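Long-range contacts in protease Do-like 2, chloroplastic (Arabidopsis thaliana, PDB 4FLN), which is a chloroplast serine protease that performs the primary cleavage of the photodamaged D1 protein of photosystem II: residues S63-K68 and P370-V375; V379-S384 and I418-L423. One frame throughout, in Å; residues are numbered along the deposited sequence.

Interaction 1. Residues S63-K68 and P370-V375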
loop_
_atom_site.group_PDB
_atom_site.type_symbol
_atom_site.label_atom_id
_atom_site.label_comp_id
_atom_site.label_asym_id
_atom_site.label_seq_id
_atom_site.Cartn_x
_atom_site.Cartn_y
_atom_site.Cartn_z
ATOM N N SER B 63 10.022 -14.137 -23.406
ATOM C CA SER B 63 10.414 -15.110 -22.403
ATOM C C SER B 63 10.402 -16.501 -23.010
ATOM O O SER B 63 11.340 -17.276 -22.830
ATOM C CB SER B 63 9.466 -15.034 -21.211
ATOM O OG SER B 63 9.450 -13.724 -20.665
ATOM N N LEU B 64 9.337 -16.808 -23.741
ATOM C CA LEU B 64 9.241 -18.065 -24.479
ATOM C C LEU B 64 9.043 -17.753 -25.969
ATOM O O LEU B 64 7.905 -17.638 -26.426
ATOM C CB LEU B 64 8.054 -18.885 -23.963
ATOM C CG LEU B 64 7.831 -18.992 -22.448
ATOM C CD1 LEU B 64 6.369 -19.301 -22.135
ATOM C CD2 LEU B 64 8.751 -20.027 -21.816
ATOM N N PRO B 65 10.142 -17.583 -26.732
ATOM C CA PRO B 65 9.860 -17.051 -28.069
ATOM C C PRO B 65 9.589 -18.065 -29.185
ATOM O O PRO B 65 9.959 -17.789 -30.327
ATOM C CB PRO B 65 11.169 -16.341 -28.401
ATOM C CG PRO B 65 12.212 -17.200 -27.734
ATOM C CD PRO B 65 11.586 -17.695 -26.461
ATOM N N TRP B 66 8.903 -19.164 -28.884
ATOM C CA TRP B 66 8.279 -20.016 -29.894
ATOM C C TRP B 66 6.791 -19.722 -29.850
ATOM O O TRP B 66 6.007 -20.306 -30.588
ATOM C CB TRP B 66 8.557 -21.495 -29.624
ATOM C CG TRP B 66 8.482 -21.818 -28.179
ATOM C CD1 TRP B 66 7.370 -22.167 -27.478
ATOM C CD2 TRP B 66 9.560 -21.787 -27.237
ATOM N NE1 TRP B 66 7.689 -22.368 -26.157
ATOM C CE2 TRP B 66 9.029 -22.139 -25.984
ATOM C CE3 TRP B 66 10.926 -21.499 -27.334
ATOM C CZ2 TRP B 66 9.812 -22.209 -24.833
ATOM C CZ3 TRP B 66 11.699 -21.572 -26.197
ATOM C CH2 TRP B 66 11.141 -21.924 -24.960
ATOM N N GLN B 67 6.423 -18.822 -28.942
ATOM C CA GLN B 67 5.029 -18.523 -28.626
ATOM C C GLN B 67 4.709 -17.051 -28.839
ATOM O O GLN B 67 5.598 -16.194 -28.929
ATOM C CB GLN B 67 4.711 -18.857 -27.164
ATOM C CG GLN B 67 4.439 -20.316 -26.852
ATOM C CD GLN B 67 3.968 -20.525 -25.412
ATOM O OE1 GLN B 67 3.613 -19.570 -24.712
ATOM N NE2 GLN B 67 3.963 -21.779 -24.969
ATOM N N LYS B 68 3.418 -16.763 -28.903
ATOM C CA LYS B 68 2.964 -15.398 -28.994
ATOM C C LYS B 68 2.165 -15.007 -27.745
ATOM O O LYS B 68 1.642 -15.866 -27.040
ATOM C CB LYS B 68 2.177 -15.203 -30.290
ATOM C CG LYS B 68 3.073 -15.326 -31.525
ATOM C CD LYS B 68 2.397 -14.856 -32.802
ATOM C CE LYS B 68 3.427 -14.497 -33.863
ATOM N NZ LYS B 68 4.256 -13.322 -33.456
ATOM N N PRO B 370 11.372 -12.848 -32.305
ATOM C CA PRO B 370 12.750 -12.872 -31.806
ATOM C C PRO B 370 13.404 -14.217 -32.062
ATOM O O PRO B 370 12.747 -15.256 -32.014
ATOM C CB PRO B 370 12.581 -12.644 -30.307
ATOM C CG PRO B 370 11.245 -13.180 -30.003
ATOM C CD PRO B 370 10.389 -12.942 -31.213
ATOM N N SER B 371 14.696 -14.185 -32.347
ATOM C CA SER B 371 15.432 -15.385 -32.692
ATOM C C SER B 371 15.624 -16.266 -31.471
ATOM O O SER B 371 15.709 -15.778 -30.340
ATOM C CB SER B 371 16.795 -15.005 -33.251
ATOM O OG SER B 371 16.659 -13.961 -34.191
ATOM N N TYR B 372 15.665 -17.572 -31.703
ATOM C CA TYR B 372 16.015 -18.505 -30.648
ATOM C C TYR B 372 16.604 -19.792 -31.201
ATOM O O TYR B 372 16.283 -20.204 -32.312
ATOM C CB TYR B 372 14.820 -18.777 -29.727
ATOM C CG TYR B 372 13.788 -19.742 -30.255
ATOM C CD1 TYR B 372 13.819 -21.084 -29.891
ATOM C CD2 TYR B 372 12.765 -19.310 -31.090
ATOM C CE1 TYR B 372 12.871 -21.973 -30.358
ATOM C CE2 TYR B 372 11.810 -20.193 -31.561
ATOM C CZ TYR B 372 11.866 -21.523 -31.191
ATOM O OH TYR B 372 10.923 -22.409 -31.658
ATOM N N ILE B 373 17.491 -20.403 -30.425
ATOM C CA ILE B 373 18.039 -21.711 -30.755
ATOM C C ILE B 373 18.180 -22.534 -29.472
ATOM O O ILE B 373 18.540 -21.999 -28.421
ATOM C CB ILE B 373 19.378 -21.592 -31.531
ATOM C CG1 ILE B 373 19.923 -22.972 -31.891
ATOM C CG2 ILE B 373 20.400 -20.795 -30.742
ATOM C CD1 ILE B 373 21.124 -22.924 -32.820
ATOM N N ILE B 374 17.862 -23.822 -29.555
ATOM C CA ILE B 374 17.898 -24.703 -28.392
ATOM C C ILE B 374 18.848 -25.876 -28.608
ATOM O O ILE B 374 18.714 -26.629 -29.568
ATOM C CB ILE B 374 16.497 -25.252 -28.069
ATOM C CG1 ILE B 374 15.473 -24.120 -28.049
ATOM C CG2 ILE B 374 16.490 -25.972 -26.729
ATOM C CD1 ILE B 374 14.079 -24.566 -27.665
ATOM N N VAL B 375 19.823 -26.015 -27.720
ATOM C CA VAL B 375 20.766 -27.126 -27.785
ATOM C C VAL B 375 20.762 -27.884 -26.469
ATOM O O VAL B 375 21.005 -27.304 -25.414
ATOM C CB VAL B 375 22.208 -26.652 -28.041
ATOM C CG1 VAL B 375 23.012 -27.774 -28.669
ATOM C CG2 VAL B 375 22.221 -25.427 -28.931
#
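Pro65 is the bump at one end of this contact, and the hollow that takes it is lined by Pro370 and the base of Tyr372. Pro370 CG, the tip of its ring, comes against Pro65 CB at 3.5 Å, while the neighbouring Pro65 CG lies against Tyr372 CB at 3.6 Å. Beyond it the tyrosine ring runs out obliquely past Pro65 O and ends beside Trp66 CB, which sits 3.3 Å from Tyr372 OH. The loop carrying Pro65 and Trp66 joins strands 50-57 and 72-82 of the first barrel of the trypsin-like protease, whereas 370-375 includes the short strand 373-375 of the second PDZ domain, so the fit docks one domain onto the other. Trp66, its CG held between backbone N and carbonyl carbon (chi1 40°), aims the rim of its six-membered ring at one face of Tyr372 in a T-shaped stack, centroids 5.4 Å apart and planes at 63°. The lead atom is Trp66 CE3, 3.6 Å from Tyr372 CE1; next to it Trp66 CZ3 approaches Ile374 CD1 at 4.1 Å. Leu64 CB lies over a face of the indole, and Ile495 packs on both Trp66 and Ile374. An alanine in place of Tyr372, lacking the ring that takes the Trp66 edge and the hydroxyl bonded to Ser497 O, would probably loosen the fit of the loop on the PDZ domain. Gln67, next along the loop, reaches Lys68 O of the second subunit through NE2.

Interaction 2. Residues V379-S384 and I418-L423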
loop_
_atom_site.group_PDB
_atom_site.type_symbol
_atom_site.label_atom_id
_atom_site.label_comp_id
_atom_site.label_asym_id
_atom_site.label_seq_id
_atom_site.Cartn_x
_atom_site.Cartn_y
_atom_site.Cartn_z
ATOM N N VAL B 379 18.263 -23.085 -23.872
ATOM C CA VAL B 379 17.517 -22.163 -24.709
ATOM C C VAL B 379 18.207 -20.807 -24.789
ATOM O O VAL B 379 18.391 -20.129 -23.770
ATOM C CB VAL B 379 16.074 -22.007 -24.196
ATOM C CG1 VAL B 379 15.393 -20.836 -24.852
ATOM C CG2 VAL B 379 15.296 -23.286 -24.442
ATOM N N PHE B 380 18.589 -20.426 -26.007
ATOM C CA PHE B 380 19.283 -19.161 -26.256
ATOM C C PHE B 380 18.422 -18.121 -27.005
ATOM O O PHE B 380 17.738 -18.449 -27.972
ATOM C CB PHE B 380 20.570 -19.419 -27.050
ATOM C CG PHE B 380 21.572 -20.282 -26.337
ATOM C CD1 PHE B 380 22.313 -19.781 -25.282
ATOM C CD2 PHE B 380 21.803 -21.580 -26.745
ATOM C CE1 PHE B 380 23.247 -20.559 -24.636
ATOM C CE2 PHE B 380 22.736 -22.369 -26.100
ATOM C CZ PHE B 380 23.457 -21.856 -25.041
ATOM N N THR B 381 18.451 -16.874 -26.546
ATOM C CA THR B 381 17.927 -15.744 -27.320
ATOM C C THR B 381 18.825 -14.526 -27.165
ATOM O O THR B 381 19.617 -14.443 -26.216
ATOM C CB THR B 381 16.523 -15.299 -26.883
ATOM O OG1 THR B 381 16.421 -15.389 -25.459
ATOM C CG2 THR B 381 15.459 -16.138 -27.520
ATOM N N PRO B 382 18.697 -13.562 -28.093
ATOM C CA PRO B 382 19.386 -12.284 -27.914
ATOM C C PRO B 382 18.709 -11.483 -26.803
ATOM O O PRO B 382 17.491 -11.539 -26.634
ATOM C CB PRO B 382 19.214 -11.599 -29.272
ATOM C CG PRO B 382 18.823 -12.683 -30.214
ATOM C CD PRO B 382 18.013 -13.627 -29.392
ATOM N N LEU B 383 19.511 -10.776 -26.021
ATOM C CA LEU B 383 18.989 -9.914 -24.985
ATOM C C LEU B 383 18.333 -8.736 -25.691
ATOM O O LEU B 383 18.891 -8.174 -26.638
ATOM C CB LEU B 383 20.137 -9.431 -24.094
ATOM C CG LEU B 383 19.968 -9.143 -22.598
ATOM C CD1 LEU B 383 20.712 -7.871 -22.261
ATOM C CD2 LEU B 383 18.524 -9.044 -22.171
ATOM N N SER B 384 17.138 -8.378 -25.247
ATOM C CA SER B 384 16.440 -7.229 -25.803
ATOM C C SER B 384 15.698 -6.505 -24.689
ATOM O O SER B 384 15.481 -7.059 -23.618
ATOM C CB SER B 384 15.472 -7.659 -26.911
ATOM O OG SER B 384 14.361 -8.372 -26.393
ATOM N N ILE B 418 21.976 -14.633 -24.633
ATOM C CA ILE B 418 21.769 -15.141 -23.299
ATOM C C ILE B 418 21.154 -16.524 -23.314
ATOM O O ILE B 418 20.450 -16.912 -24.243
ATOM C CB ILE B 418 20.888 -14.216 -22.450
ATOM C CG1 ILE B 418 19.452 -14.249 -22.961
ATOM C CG2 ILE B 418 21.442 -12.803 -22.444
ATOM C CD1 ILE B 418 18.433 -13.998 -21.878
ATOM N N LEU B 419 21.454 -17.265 -22.264
ATOM C CA LEU B 419 20.790 -18.503 -21.977
ATOM C C LEU B 419 19.673 -18.123 -21.025
ATOM O O LEU B 419 19.932 -17.764 -19.877
ATOM C CB LEU B 419 21.788 -19.403 -21.269
ATOM C CG LEU B 419 21.250 -20.640 -20.579
ATOM C CD1 LEU B 419 20.422 -21.421 -21.562
ATOM C CD2 LEU B 419 22.411 -21.450 -20.090
ATOM N N SER B 420 18.431 -18.186 -21.489
ATOM C CA SER B 420 17.302 -17.784 -20.641
ATOM C C SER B 420 16.901 -18.864 -19.626
ATOM O O SER B 420 16.917 -18.618 -18.421
ATOM C CB SER B 420 16.103 -17.273 -21.454
ATOM O OG SER B 420 15.926 -18.006 -22.650
ATOM N N GLN B 421 16.516 -20.040 -20.114
ATOM C CA GLN B 421 16.240 -21.178 -19.239
ATOM C C GLN B 421 16.888 -22.456 -19.782
ATOM O O GLN B 421 17.305 -22.510 -20.940
ATOM C CB GLN B 421 14.725 -21.377 -19.083
ATOM C CG GLN B 421 14.041 -21.941 -20.325
ATOM C CD GLN B 421 12.553 -21.653 -20.374
ATOM O OE1 GLN B 421 12.129 -20.683 -20.999
ATOM N NE2 GLN B 421 11.749 -22.499 -19.725
ATOM N N VAL B 422 16.987 -23.480 -18.941
ATOM C CA VAL B 422 17.384 -24.804 -19.407
ATOM C C VAL B 422 16.206 -25.743 -19.238
ATOM O O VAL B 422 15.678 -25.874 -18.143
ATOM C CB VAL B 422 18.564 -25.382 -18.601
ATOM C CG1 VAL B 422 18.787 -26.831 -18.975
ATOM C CG2 VAL B 422 19.826 -24.573 -18.838
ATOM N N LEU B 423 15.787 -26.411 -20.303
ATOM C CA LEU B 423 14.679 -27.343 -20.156
ATOM C C LEU B 423 15.265 -28.654 -19.654
ATOM O O LEU B 423 16.013 -29.332 -20.374
ATOM C CB LEU B 423 13.980 -27.556 -21.494
ATOM C CG LEU B 423 13.806 -26.313 -22.355
ATOM C CD1 LEU B 423 13.218 -26.694 -23.686
ATOM C CD2 LEU B 423 12.907 -25.347 -21.643
#
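Strands 378-382 and 417-422 are antiparallel neighbours in the sheet of the second PDZ domain, and the pairing is interrupted by a beta bulge in which Ser420 and Gln421 together face Val379. Val379 and Ile418 have the most surface buried here, with Thr381 a distant third. Val379 grips the bulge through its backbone: its N donates to Gln421 O at 3.1 Å, while its O accepts from Ser420 N at 3.0 Å, nearly along the C=O axis. Its side chain splits between two neighbours. With CG1 anti to the backbone N (chi1 167°), that methyl lies beside Ser420 OG, leaving CG2 to cross obliquely over Leu423 CG at 4.0 Å. At the other end Thr381 and Ile418 form a hydrogen-bonded pair, Ile418 N giving an almost straight bond (171°) to Thr381 O at 2.8 Å and Thr381 N returning one to Ile418 O. Their side chains run alongside each other on one face of the sheet, where Leu387 of helix 385-391 packs on both. Ile418 CG2, anti to the carbonyl carbon, also meets Leu383 CG at 3.9 Å, the two side chains crossing at about a right angle. Phe380 and Leu419 occupy the other face, the phenyl ring approaching Leu419 CB obliquely with its CE1 atom. At the bulge, Ser420 OG adds a weak hydrogen bond of 3.4 Å to Val379 O.

Interaction 1 joins a protease-domain loop to the PDZ sheet, and interaction 2 lies within that sheet; their centres are about 8 Å apart. The connection is the turn from strand 373-375 to strand 378-382: Ile373 O lies 2.9 Å from Phe380 N, probably hydrogen-bonded, so three successive strands run side by side from 373-375 through 378-382 to 417-422. Thr381 belongs to both neighbourhoods, since Pro65 and Tyr372 pack on its side chain while it pairs with Ile418. Both contacts lie away from the catalytic residues His91, Asp122 and Ser200, assigned by similarity. Each also touches the second subunit of the hexamer, where Val422 O accepts a hydrogen bond from Gln71 of that subunit.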